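Local coordinates for protein DNA methyltransferase (PDB 4ONQ) that probably methylates carbon 5 of cytosines in DNA as a plant de novo methyltransferase of the DRM family, with S-adenosyl-L-methionine as methyl donor, at residues A[28-34]-A[61-65]; A[288-292]-A[340-344]; A[297-301]-A[347-352]. The protein carries 5 engineered substitutions. All coordinates share one frame; numbering follows the deposited sequence.

Interaction 1. Residues A[28-34]-A[61-65]; sequences RTLPSQA and YDIEP. Engineered in segment 28-34: Ser-32 (natural residue Glu).
Ile-63 reaches into the bend of 28-34, and its two branches serve different partners. CD1 lies 3.6 Å from Ala-34 CB, and Leu-30 CD1 comes obliquely onto the same methyl, 3.8 Å from Ile-63 CD1. CG2, anti to the backbone N of Ile-63, points instead to the other end of the loop, where it meets Arg-28 NH1 at 3.8 Å. Ala-34 CB is shared: it also rests 3.8 Å from Tyr-61 CB. Pro-31 lays its ring against the chain, with CG 3.5 Å from Tyr-61 O. Toward the solvent, Gln-33 slides antiparallel past Tyr-61, its CG 4.0 Å from Tyr-61 CB. The bend of Gln-33 at chi2 (-77°) turns its amide back toward Asp-62, where NE2 and OD2 approach to 3.2 Å, but the N-H does not point at the oxygen well enough to make a hydrogen bond, the two planes standing 80° apart. Further out, Ser-57 and Asn-85 bond the backbone oxygens of Ile-63 and Ala-34, and the Tyr-61 ring receives Lys-349 in a cation-pi contact. The two loops thus pack, mainly through carbon, beside the strands 39-45, 66-69 and 79-84, the part of the mixed sheet that comes first in the rearranged motif order typical of DRM methyltransferases.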
loop_
_atom_site.group_PDB
_atom_site.type_symbol
_atom_site.label_atom_id
_atom_site.label_comp_id
_atom_site.label_asym_id
_atom_site.label_seq_id
_atom_site.Cartn_x
_atom_site.Cartn_y
_atom_site.Cartn_z
ATOM N N ARG A 28 11.154 -5.471 19.786
ATOM C CA ARG A 28 11.619 -6.506 18.892
ATOM C C ARG A 28 13.124 -6.517 18.959
ATOM O O ARG A 28 13.758 -5.463 18.955
ATOM C CB ARG A 28 11.151 -6.258 17.458
ATOM C CG ARG A 28 11.741 -7.246 16.468
ATOM C CD ARG A 28 11.241 -7.010 15.059
ATOM N NE ARG A 28 11.764 -5.780 14.473
ATOM C CZ ARG A 28 11.562 -5.422 13.210
ATOM N NH1 ARG A 28 10.858 -6.210 12.408
ATOM N NH2 ARG A 28 12.065 -4.286 12.744
ATOM N N THR A 29 13.680 -7.704 18.981
ATOM C CA THR A 29 15.105 -7.830 18.946
ATOM C C THR A 29 15.507 -8.406 17.597
ATOM O O THR A 29 15.165 -9.516 17.244
ATOM C CB THR A 29 15.617 -8.638 20.147
ATOM O OG1 THR A 29 15.850 -7.747 21.248
ATOM C CG2 THR A 29 16.909 -9.321 19.826
ATOM N N LEU A 30 16.201 -7.594 16.830
ATOM C CA LEU A 30 16.617 -8.007 15.500
ATOM C C LEU A 30 17.719 -9.050 15.571
ATOM O O LEU A 30 18.693 -8.882 16.310
ATOM C CB LEU A 30 17.108 -6.806 14.687
ATOM C CG LEU A 30 16.124 -6.193 13.690
ATOM C CD1 LEU A 30 15.351 -7.288 12.975
ATOM C CD2 LEU A 30 15.186 -5.205 14.363
ATOM N N PRO A 31 17.547 -10.149 14.826
ATOM C CA PRO A 31 18.652 -11.076 14.571
ATOM C C PRO A 31 19.888 -10.309 14.110
ATOM O O PRO A 31 19.745 -9.343 13.366
ATOM C CB PRO A 31 18.116 -11.951 13.441
ATOM C CG PRO A 31 16.599 -11.885 13.572
ATOM C CD PRO A 31 16.240 -10.727 14.465
ATOM N N SER A 32 21.071 -10.711 14.565
ATOM C CA SER A 32 22.304 -9.965 14.305
ATOM C C SER A 32 22.571 -9.731 12.822
ATOM O O SER A 32 23.058 -8.675 12.430
ATOM C CB SER A 32 23.500 -10.686 14.936
ATOM O OG SER A 32 24.731 -10.085 14.575
ATOM N N GLN A 33 22.269 -10.731 12.007
ATOM C CA GLN A 33 22.509 -10.651 10.569
ATOM C C GLN A 33 21.480 -9.754 9.886
ATOM O O GLN A 33 21.723 -9.207 8.809
ATOM C CB GLN A 33 22.491 -12.051 9.939
ATOM C CG GLN A 33 21.119 -12.735 9.907
ATOM C CD GLN A 33 20.686 -13.309 11.250
ATOM O OE1 GLN A 33 21.127 -12.860 12.308
ATOM N NE2 GLN A 33 19.813 -14.311 11.208
ATOM N N ALA A 34 20.332 -9.602 10.535
ATOM C CA ALA A 34 19.233 -8.821 9.989
ATOM C C ALA A 34 19.477 -7.318 10.105
ATOM O O ALA A 34 18.783 -6.522 9.476
ATOM C CB ALA A 34 17.926 -9.203 10.673
ATOM N N TYR A 61 16.463 -13.288 6.609
ATOM C CA TYR A 61 17.221 -13.143 7.847
ATOM C C TYR A 61 16.415 -13.473 9.106
ATOM O O TYR A 61 16.637 -12.887 10.167
ATOM C CB TYR A 61 17.824 -11.737 7.905
ATOM C CG TYR A 61 18.383 -11.314 6.560
ATOM C CD1 TYR A 61 19.550 -11.881 6.064
ATOM C CD2 TYR A 61 17.729 -10.376 5.773
ATOM C CE1 TYR A 61 20.059 -11.515 4.832
ATOM C CE2 TYR A 61 18.229 -10.004 4.537
ATOM C CZ TYR A 61 19.393 -10.576 4.074
ATOM O OH TYR A 61 19.895 -10.206 2.847
ATOM N N ASP A 62 15.478 -14.412 8.963
ATOM C CA ASP A 62 14.692 -14.967 10.071
ATOM C C ASP A 62 13.683 -14.015 10.710
ATOM O O ASP A 62 12.977 -14.395 11.644
ATOM C CB ASP A 62 15.605 -15.558 11.141
ATOM C CG ASP A 62 16.498 -16.643 10.598
ATOM O OD1 ASP A 62 16.006 -17.467 9.799
ATOM O OD2 ASP A 62 17.692 -16.667 10.966
ATOM N N ILE A 63 13.610 -12.792 10.196
ATOM C CA ILE A 63 12.702 -11.773 10.721
ATOM C C ILE A 63 11.231 -12.212 10.699
ATOM O O ILE A 63 10.751 -12.791 9.724
ATOM C CB ILE A 63 12.871 -10.436 9.958
ATOM C CG1 ILE A 63 14.327 -9.965 10.038
ATOM C CG2 ILE A 63 11.922 -9.371 10.498
ATOM C CD1 ILE A 63 14.554 -8.573 9.485
ATOM N N GLU A 64 10.507 -11.924 11.750
ATOM C CA GLU A 64 9.119 -12.270 11.745
ATOM C C GLU A 64 8.331 -11.107 11.227
ATOM O O GLU A 64 8.603 -9.971 11.550
ATOM C CB GLU A 64 8.635 -12.578 13.141
ATOM C CG GLU A 64 9.108 -13.842 13.739
ATOM C CD GLU A 64 9.096 -13.747 15.241
ATOM O OE1 GLU A 64 8.886 -12.632 15.748
ATOM O OE2 GLU A 64 9.291 -14.771 15.919
ATOM N N PRO A 65 7.320 -11.404 10.450
ATOM C CA PRO A 65 6.548 -10.338 9.814
ATOM C C PRO A 65 5.745 -9.565 10.834
ATOM O O PRO A 65 5.443 -10.086 11.909
ATOM C CB PRO A 65 5.605 -11.099 8.878
ATOM C CG PRO A 65 5.474 -12.438 9.493
ATOM C CD PRO A 65 6.825 -12.738 10.076
#

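Interaction 2. Residues A[288-292]-A[340-344]; sequences DVQQL and SYVRI. Engineered in segment 340-344: Ser-340 (natural residue Asp). With SFG (sinefungin), chain C.
Arg-343 and Ile-344, neighbours on helix 337-352, meet the loop 288-292 in two ways, one polar and one apolar. The polar part rests on one nitrogen: Arg-343 NH2 donates to Leu-292 O at 2.8 Å and to Val-289 O at 3.3 Å. Both oxygens lie in the guanidinium plane. The Val-289 bond is the straighter, with an N-H...O angle of 166°, and runs in the carbonyl plane, whereas NH2 stands above the carbonyl plane of Leu-292. The Arg-343 chain runs out extended to CD, then a bend at chi3 (86°) brings the guanidinium to the loop. Gln-290 comes at about a right angle, its OE1 3.7 Å from Arg-343 NH1, too far to bond.

The apolar part centres on Ile-344 CD1, which touches Val-289 CG2 at 3.5 Å and Leu-292 CB at 3.6 Å, while Val-289 CG1 packs on CB of the engineered Ser-340 at 3.5 Å; the Ser-340 hydroxyl is bonded to Ser-336 O. Leu-234 and Leu-236 of strand 231-236 back Ile-344.

Within the loop, Asp-288 OD1 accepts from Gln-290 N in an Asx turn. Asp-288 and Val-289 belong to the sinefungin pocket, and Val-289 N lies 3.6 Å from N1 of the ligand's adenine.

With an alanine in place of Arg-343, the carbonyls of Val-289 and Leu-292 would probably lose their shared donor and leave the turn beside the adenine less firmly tied to the helix. A single guanidinium nitrogen serves two backbone oxygens, and its positive charge probably offsets their partial negative charge at the edge of an apolar contact, joining the loop that borders the sinefungin adenine to helix 337-352.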
loop_
_atom_site.group_PDB
_atom_site.type_symbol
_atom_site.label_atom_id
_atom_site.label_comp_id
_atom_site.label_asym_id
_atom_site.label_seq_id
_atom_site.Cartn_x
_atom_site.Cartn_y
_atom_site.Cartn_z
ATOM N N ASP A 288 13.257 -4.268 -15.764
ATOM C CA ASP A 288 13.218 -5.620 -15.220
ATOM C C ASP A 288 14.116 -5.786 -14.004
ATOM O O ASP A 288 15.257 -5.332 -13.985
ATOM C CB ASP A 288 13.586 -6.649 -16.292
ATOM C CG ASP A 288 13.101 -8.049 -15.951
ATOM O OD1 ASP A 288 12.801 -8.307 -14.767
ATOM O OD2 ASP A 288 13.019 -8.892 -16.870
ATOM N N VAL A 289 13.584 -6.463 -12.994
ATOM C CA VAL A 289 14.324 -6.758 -11.776
ATOM C C VAL A 289 15.468 -7.731 -12.075
ATOM O O VAL A 289 16.418 -7.849 -11.298
ATOM C CB VAL A 289 13.376 -7.340 -10.702
ATOM C CG1 VAL A 289 13.049 -8.789 -10.999
ATOM C CG2 VAL A 289 13.956 -7.178 -9.318
ATOM N N GLN A 290 15.411 -8.341 -13.245
ATOM C CA GLN A 290 16.389 -9.326 -13.640
ATOM C C GLN A 290 17.562 -8.698 -14.332
ATOM O O GLN A 290 18.545 -9.345 -14.607
ATOM C CB GLN A 290 15.764 -10.333 -14.568
ATOM C CG GLN A 290 16.474 -11.652 -14.595
ATOM C CD GLN A 290 16.143 -12.530 -13.404
ATOM O OE1 GLN A 290 17.019 -13.204 -12.853
ATOM N NE2 GLN A 290 14.874 -12.541 -13.008
ATOM N N GLN A 291 17.458 -7.420 -14.601
ATOM C CA GLN A 291 18.560 -6.691 -15.217
ATOM C C GLN A 291 19.421 -5.972 -14.176
ATOM O O GLN A 291 20.375 -5.273 -14.519
ATOM C CB GLN A 291 18.060 -5.723 -16.298
ATOM C CG GLN A 291 17.561 -4.379 -15.792
ATOM C CD GLN A 291 17.050 -3.491 -16.920
ATOM O OE1 GLN A 291 15.956 -2.931 -16.842
ATOM N NE2 GLN A 291 17.844 -3.364 -17.974
ATOM N N LEU A 292 19.085 -6.159 -12.903
ATOM C CA LEU A 292 19.920 -5.659 -11.816
ATOM C C LEU A 292 20.868 -6.733 -11.306
ATOM O O LEU A 292 20.565 -7.419 -10.329
ATOM C CB LEU A 292 19.068 -5.163 -10.646
ATOM C CG LEU A 292 18.351 -3.820 -10.752
ATOM C CD1 LEU A 292 17.669 -3.523 -9.438
ATOM C CD2 LEU A 292 19.314 -2.708 -11.113
ATOM N N SER A 340 13.794 -12.727 -6.594
ATOM C CA SER A 340 14.519 -11.601 -7.168
ATOM C C SER A 340 14.756 -10.520 -6.116
ATOM O O SER A 340 15.857 -9.958 -6.016
ATOM C CB SER A 340 13.763 -11.029 -8.365
ATOM O OG SER A 340 13.747 -11.948 -9.444
ATOM N N TYR A 341 13.724 -10.240 -5.325
ATOM C CA TYR A 341 13.857 -9.270 -4.245
ATOM C C TYR A 341 14.973 -9.674 -3.289
ATOM O O TYR A 341 15.832 -8.863 -2.942
ATOM C CB TYR A 341 12.541 -9.123 -3.479
ATOM C CG TYR A 341 12.610 -8.137 -2.337
ATOM C CD1 TYR A 341 12.272 -6.805 -2.524
ATOM C CD2 TYR A 341 13.013 -8.537 -1.070
ATOM C CE1 TYR A 341 12.334 -5.902 -1.487
ATOM C CE2 TYR A 341 13.083 -7.641 -0.027
ATOM C CZ TYR A 341 12.741 -6.324 -0.238
ATOM O OH TYR A 341 12.809 -5.425 0.802
ATOM N N VAL A 342 14.954 -10.935 -2.873
ATOM C CA VAL A 342 15.935 -11.446 -1.922
ATOM C C VAL A 342 17.358 -11.396 -2.482
ATOM O O VAL A 342 18.284 -10.929 -1.812
ATOM C CB VAL A 342 15.588 -12.886 -1.502
ATOM C CG1 VAL A 342 16.655 -13.456 -0.574
ATOM C CG2 VAL A 342 14.225 -12.914 -0.838
ATOM N N ARG A 343 17.514 -11.875 -3.713
ATOM C CA ARG A 343 18.798 -11.867 -4.406
ATOM C C ARG A 343 19.372 -10.459 -4.424
ATOM O O ARG A 343 20.540 -10.239 -4.089
ATOM C CB ARG A 343 18.620 -12.356 -5.845
ATOM C CG ARG A 343 19.918 -12.591 -6.599
ATOM C CD ARG A 343 19.692 -12.652 -8.108
ATOM N NE ARG A 343 19.718 -11.323 -8.717
ATOM C CZ ARG A 343 18.719 -10.796 -9.418
ATOM N NH1 ARG A 343 17.603 -11.486 -9.613
ATOM N NH2 ARG A 343 18.841 -9.580 -9.932
ATOM N N ILE A 344 18.534 -9.502 -4.804
ATOM C CA ILE A 344 18.982 -8.120 -4.929
ATOM C C ILE A 344 19.324 -7.482 -3.583
ATOM O O ILE A 344 20.359 -6.817 -3.450
ATOM C CB ILE A 344 17.959 -7.279 -5.709
ATOM C CG1 ILE A 344 17.937 -7.743 -7.163
ATOM C CG2 ILE A 344 18.281 -5.800 -5.618
ATOM C CD1 ILE A 344 17.184 -6.837 -8.078
HETATM N N SFG C . 4.447 -1.114 -4.803
HETATM C CA SFG C . 3.514 -0.756 -5.887
HETATM C C SFG C . 2.744 0.475 -5.415
HETATM O O SFG C . 2.892 0.834 -4.229
HETATM O OXT SFG C . 2.076 1.075 -6.285
HETATM C CB SFG C . 2.618 -1.973 -6.177
HETATM C CG SFG C . 3.588 -3.000 -6.756
HETATM C CD SFG C . 3.123 -4.417 -7.154
HETATM N NE SFG C . 2.621 -5.197 -6.020
HETATM C "C5'" SFG C . 4.417 -4.965 -7.782
HETATM C "C4'" SFG C . 4.492 -3.978 -8.977
HETATM O "O4'" SFG C . 5.141 -5.178 -9.605
HETATM C "C3'" SFG C . 3.691 -3.786 -10.258
HETATM O "O3'" SFG C . 4.173 -2.679 -11.001
HETATM C "C2'" SFG C . 3.873 -5.068 -10.971
HETATM O "O2'" SFG C . 3.390 -4.939 -12.312
HETATM C "C1'" SFG C . 5.406 -4.834 -10.972
HETATM N N9 SFG C . 6.086 -5.961 -11.655
HETATM C C8 SFG C . 5.612 -7.104 -12.120
HETATM N N7 SFG C . 6.628 -7.808 -12.612
HETATM C C5 SFG C . 7.751 -7.111 -12.432
HETATM C C6 SFG C . 9.026 -7.366 -12.744
HETATM N N6 SFG C . 9.274 -8.524 -13.350
HETATM N N1 SFG C . 10.018 -6.509 -12.468
HETATM C C2 SFG C . 9.698 -5.309 -11.832
HETATM N N3 SFG C . 8.358 -5.067 -11.519
HETATM C C4 SFG C . 7.416 -5.984 -11.802
#

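Interaction 3. Residues A[297-301]-A[347-352]; sequences LEQLI and LVKSIM
Helix 294-304 belongs to the beta-alpha-beta crossover from strand 282-286 to strand 309-312 of the Rossmann-like methyltransferase fold, and here it packs on the last helix of the chain, 337-352. The axes of the two short segments approach to 10.4 Å and cross at -53°, a value consistent with ridges-into-grooves packing of ridges four residues apart: Leu-297 and Ile-301 on one helix, Leu-347 and Ile-351 on the other. The interface is made by aliphatic carbon.

Ile-351 stands at its centre and splits its branches between successive turns of the partner. CG1 sits beside its own backbone N (chi1 -68°), and the extended chain beyond it brings CD1 to 3.7 Å from Leu-297 CB and the same distance from Glu-298 N. The Glu-298 side chain crosses that of Ile-351 at about a right angle, its CG 3.9 Å from Ile-351 CD1. Leu-297 spreads over three residues in all: besides Ile-351, its CD2 meets Leu-347 CD1 at 3.8 Å and its CG lies 4.0 Å from Val-348 CG2, the side chains crossing nearly perpendicularly in both cases. Outside the pair, Leu-292 and Phe-307 extend the apolar surroundings of Leu-297 and Ile-301, and Pro-38 lies against Val-348. One turn on from Leu-297, Ile-301 points its end between two residues: its CD1 touches Ile-351 CG2 at 3.6 Å and more loosely reaches Met-352 CG at 4.2 Å.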
loop_
_atom_site.group_PDB
_atom_site.type_symbol
_atom_site.label_atom_id
_atom_site.label_comp_id
_atom_site.label_asym_id
_atom_site.label_seq_id
_atom_site.Cartn_x
_atom_site.Cartn_y
_atom_site.Cartn_z
ATOM N N LEU A 297 24.421 -3.069 -9.759
ATOM C CA LEU A 297 24.321 -2.593 -8.382
ATOM C C LEU A 297 25.613 -1.914 -7.933
ATOM O O LEU A 297 25.588 -0.803 -7.395
ATOM C CB LEU A 297 23.987 -3.750 -7.436
ATOM C CG LEU A 297 22.519 -4.043 -7.102
ATOM C CD1 LEU A 297 21.576 -3.046 -7.759
ATOM C CD2 LEU A 297 22.146 -5.471 -7.478
ATOM N N GLU A 298 26.732 -2.563 -8.185
ATOM C CA GLU A 298 28.021 -1.993 -7.893
ATOM C C GLU A 298 28.206 -0.635 -8.503
ATOM O O GLU A 298 28.673 0.254 -7.863
ATOM C CB GLU A 298 29.141 -2.891 -8.395
ATOM C CG GLU A 298 29.766 -3.805 -7.363
ATOM C CD GLU A 298 30.377 -5.066 -7.979
ATOM O OE1 GLU A 298 29.902 -6.179 -7.682
ATOM O OE2 GLU A 298 31.331 -4.951 -8.765
ATOM N N GLN A 299 27.758 -0.437 -9.717
ATOM C CA GLN A 299 28.081 0.809 -10.354
ATOM C C GLN A 299 27.147 1.879 -9.917
ATOM O O GLN A 299 27.491 3.023 -9.874
ATOM C CB GLN A 299 28.104 0.695 -11.868
ATOM C CG GLN A 299 26.807 0.913 -12.552
ATOM C CD GLN A 299 26.578 2.339 -12.943
ATOM O OE1 GLN A 299 27.501 3.132 -12.947
ATOM N NE2 GLN A 299 25.340 2.685 -13.269
ATOM N N LEU A 300 25.939 1.480 -9.630
ATOM C CA LEU A 300 24.957 2.390 -9.055
ATOM C C LEU A 300 25.490 2.957 -7.750
ATOM O O LEU A 300 25.454 4.170 -7.516
ATOM C CB LEU A 300 23.641 1.657 -8.785
ATOM C CG LEU A 300 22.452 1.817 -9.742
ATOM C CD1 LEU A 300 22.689 2.892 -10.797
ATOM C CD2 LEU A 300 22.082 0.492 -10.382
ATOM N N ILE A 301 25.999 2.066 -6.906
ATOM C CA ILE A 301 26.481 2.460 -5.591
ATOM C C ILE A 301 27.740 3.326 -5.661
ATOM O O ILE A 301 27.842 4.337 -4.969
ATOM C CB ILE A 301 26.692 1.231 -4.693
ATOM C CG1 ILE A 301 25.328 0.680 -4.272
ATOM C CG2 ILE A 301 27.535 1.588 -3.476
ATOM C CD1 ILE A 301 25.364 -0.716 -3.706
ATOM N N LEU A 347 22.641 -8.884 -2.567
ATOM C CA LEU A 347 23.718 -8.249 -3.324
ATOM C C LEU A 347 24.057 -6.869 -2.754
ATOM O O LEU A 347 25.232 -6.546 -2.554
ATOM C CB LEU A 347 23.350 -8.132 -4.806
ATOM C CG LEU A 347 23.518 -9.376 -5.681
ATOM C CD1 LEU A 347 22.729 -9.229 -6.971
ATOM C CD2 LEU A 347 24.988 -9.612 -5.983
ATOM N N VAL A 348 23.028 -6.070 -2.475
ATOM C CA VAL A 348 23.219 -4.714 -1.953
ATOM C C VAL A 348 23.888 -4.704 -0.571
ATOM O O VAL A 348 24.836 -3.938 -0.329
ATOM C CB VAL A 348 21.878 -3.929 -1.899
ATOM C CG1 VAL A 348 22.034 -2.647 -1.105
ATOM C CG2 VAL A 348 21.374 -3.628 -3.306
ATOM N N LYS A 349 23.478 -5.589 0.303
ATOM C CA LYS A 349 24.043 -5.612 1.616
ATOM C C LYS A 349 25.450 -6.107 1.582
ATOM O O LYS A 349 26.292 -5.631 2.300
ATOM C CB LYS A 349 23.237 -6.524 2.491
ATOM C CG LYS A 349 23.824 -6.658 3.817
ATOM C CD LYS A 349 22.799 -6.910 4.841
ATOM C CE LYS A 349 22.576 -8.352 5.027
ATOM N NZ LYS A 349 21.915 -8.630 6.325
ATOM N N SER A 350 25.692 -7.088 0.747
ATOM C CA SER A 350 27.049 -7.567 0.529
ATOM C C SER A 350 27.949 -6.417 0.102
ATOM O O SER A 350 28.924 -6.096 0.783
ATOM C CB SER A 350 27.061 -8.662 -0.539
ATOM O OG SER A 350 28.350 -8.809 -1.110
ATOM N N ILE A 351 27.600 -5.800 -1.024
ATOM C CA ILE A 351 28.370 -4.700 -1.598
ATOM C C ILE A 351 28.672 -3.595 -0.586
ATOM O O ILE A 351 29.794 -3.087 -0.526
ATOM C CB ILE A 351 27.638 -4.086 -2.815
ATOM C CG1 ILE A 351 27.610 -5.078 -3.979
ATOM C CG2 ILE A 351 28.304 -2.793 -3.255
ATOM C CD1 ILE A 351 26.693 -4.664 -5.115
ATOM N N MET A 352 27.679 -3.238 0.222
ATOM C CA MET A 352 27.836 -2.093 1.119
ATOM C C MET A 352 28.818 -2.288 2.283
ATOM O O MET A 352 29.236 -1.315 2.906
ATOM C CB MET A 352 26.473 -1.580 1.598
ATOM C CG MET A 352 25.678 -0.926 0.477
ATOM S SD MET A 352 24.101 -0.199 0.950
ATOM C CE MET A 352 24.628 0.975 2.194
#

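From the N terminus, interaction 1 comes first: residues 28-34 meet 61-65, closing a loop that holds strand 39-45 and helix 50-59. It is complete before the other two begin. Interactions 2 and 3 cross: 288-292 pairs with 340-344, then 297-301 with 347-352, so the connection after strand 282-286 and the helix that follows it bind successive parts of helix 337-352. Both span strand 309-312 and the unmodelled 316-335, which holds the predicted catalytic Cys-316. Interaction 2 lies at the sinefungin pocket, interaction 3 farther out, the two adjoining along helix 337-352. Lys-349 NZ comes close to Gln-33 O, linking the final helix to interaction 1.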